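Local coordinates for protein toxin FitB (Neisseria gonorrhoeae, PDB 2H1C) that is the PIN-domain toxin of a type II toxin-antitoxin system, a probable ribonuclease that pairs with the antitoxin FitA in a complex binding its own promoter, at residues Q65-L68 / P69-G73. Residues are numbered along the deposited sequence; the frame is centred on the assembly and turned at random.
Sequences QSIL and PLFAG
The carbonyl O of Q65 meets the ring of P69, with CG of the proline 3.6 Å from that oxygen. P69 has no N-H to offer, so where an ordinary helix would place a donor four residues on, it presents the carbons of its ring instead. S66 O in turn lies against the branch point of L70, 3.5 Å from L70 CG. I67 O receives L70 N at 3.0 Å, an i+3 bond bent to 142° at the hydrogen, with the donor well above the carbonyl plane. I67 O also lies at the edge of the F71 ring, near its plane, 3.6 Å from CD1 of that ring. Beyond it the I67 side chain makes a looser apolar approach, CG2 to CE1 of F71 at 4.5 Å, and I67, L70 and F71 all pack on apolar side chains of the bound peptide. L68 O takes F71 N at 2.8 Å, again from above the carbonyl plane. The L68 side chain points away from the turn and packs on V40 and R44 of helix 37-48. With F71 CG beside its backbone N (chi1 -61°), the phenyl ring reaches V33 and L35 of strand 33-36. A72 N adds a further i+3 bond, to P69 O at 3.2 Å. Helix 53-67 passes into a 3-10 turn on the way to strand 75-76; P69 lacks an amide donor, which is consistent with the change to i+3 bonding at the carbonyls of I67, L68 and P69, while the apolar side chains join this turn to helix 37-48, strand 33-36 and the bound peptide.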
loop_
_atom_site.group_PDB
_atom_site.type_symbol
_atom_site.label_atom_id
_atom_site.label_comp_id
_atom_site.label_asym_id
_atom_site.label_seq_id
_atom_site.Cartn_x
_atom_site.Cartn_y
_atom_site.Cartn_z
ATOM N N GLN A 65 -7.507 10.070 -18.840
ATOM C CA GLN A 65 -7.108 10.317 -20.224
ATOM C C GLN A 65 -6.082 11.408 -20.487
ATOM O O GLN A 65 -5.521 11.466 -21.582
ATOM C CB GLN A 65 -8.348 10.618 -21.077
ATOM C CG GLN A 65 -9.303 9.439 -21.245
ATOM C CD GLN A 65 -8.612 8.219 -21.849
ATOM O OE1 GLN A 65 -8.281 7.260 -21.142
ATOM N NE2 GLN A 65 -8.378 8.259 -23.162
ATOM N N SER A 66 -5.830 12.268 -19.509
ATOM C CA SER A 66 -4.879 13.358 -19.719
ATOM C C SER A 66 -3.711 13.387 -18.745
ATOM O O SER A 66 -2.572 13.675 -19.135
ATOM C CB SER A 66 -5.598 14.708 -19.634
ATOM O OG SER A 66 -6.517 14.875 -20.696
ATOM N N ILE A 67 -3.990 13.108 -17.476
ATOM C CA ILE A 67 -2.928 13.158 -16.464
ATOM C C ILE A 67 -2.090 11.891 -16.352
ATOM O O ILE A 67 -0.874 11.940 -16.526
ATOM C CB ILE A 67 -3.503 13.509 -15.067
ATOM C CG1 ILE A 67 -4.116 14.909 -15.095
ATOM C CG2 ILE A 67 -2.392 13.470 -14.009
ATOM C CD1 ILE A 67 -4.933 15.225 -13.856
ATOM N N LEU A 68 -2.730 10.756 -16.073
ATOM C CA LEU A 68 -1.986 9.513 -15.926
ATOM C C LEU A 68 -1.135 9.101 -17.140
ATOM O O LEU A 68 -0.072 8.517 -16.972
ATOM C CB LEU A 68 -2.921 8.377 -15.492
ATOM C CG LEU A 68 -3.546 8.524 -14.097
ATOM C CD1 LEU A 68 -4.335 7.240 -13.764
ATOM C CD2 LEU A 68 -2.456 8.758 -13.039
ATOM N N PRO A 69 -1.588 9.398 -18.375
ATOM C CA PRO A 69 -0.763 9.017 -19.524
ATOM C C PRO A 69 0.609 9.706 -19.483
ATOM O O PRO A 69 1.562 9.217 -20.070
ATOM C CB PRO A 69 -1.601 9.470 -20.710
ATOM C CG PRO A 69 -3.001 9.260 -20.214
ATOM C CD PRO A 69 -2.916 9.851 -18.820
ATOM N N LEU A 70 0.694 10.850 -18.804
ATOM C CA LEU A 70 1.966 11.565 -18.681
ATOM C C LEU A 70 2.948 10.706 -17.891
ATOM O O LEU A 70 4.164 10.918 -17.953
ATOM C CB LEU A 70 1.786 12.887 -17.930
ATOM C CG LEU A 70 0.885 13.946 -18.560
ATOM C CD1 LEU A 70 0.658 15.071 -17.558
ATOM C CD2 LEU A 70 1.519 14.458 -19.833
ATOM N N PHE A 71 2.420 9.737 -17.146
ATOM C CA PHE A 71 3.265 8.873 -16.328
ATOM C C PHE A 71 3.318 7.419 -16.782
ATOM O O PHE A 71 3.722 6.538 -16.024
ATOM C CB PHE A 71 2.821 8.967 -14.864
ATOM C CG PHE A 71 2.933 10.352 -14.298
ATOM C CD1 PHE A 71 1.867 11.242 -14.373
ATOM C CD2 PHE A 71 4.131 10.789 -13.741
ATOM C CE1 PHE A 71 1.992 12.561 -13.903
ATOM C CE2 PHE A 71 4.265 12.100 -13.275
ATOM C CZ PHE A 71 3.201 12.985 -13.356
ATOM N N ALA A 72 2.938 7.176 -18.031
ATOM C CA ALA A 72 2.964 5.828 -18.589
ATOM C C ALA A 72 4.360 5.223 -18.409
ATOM O O ALA A 72 5.374 5.833 -18.761
ATOM C CB ALA A 72 2.589 5.873 -20.076
ATOM N N GLY A 73 4.410 4.026 -17.835
ATOM C CA GLY A 73 5.683 3.376 -17.627
ATOM C C GLY A 73 6.421 3.874 -16.403
ATOM O O GLY A 73 7.501 3.368 -16.106
#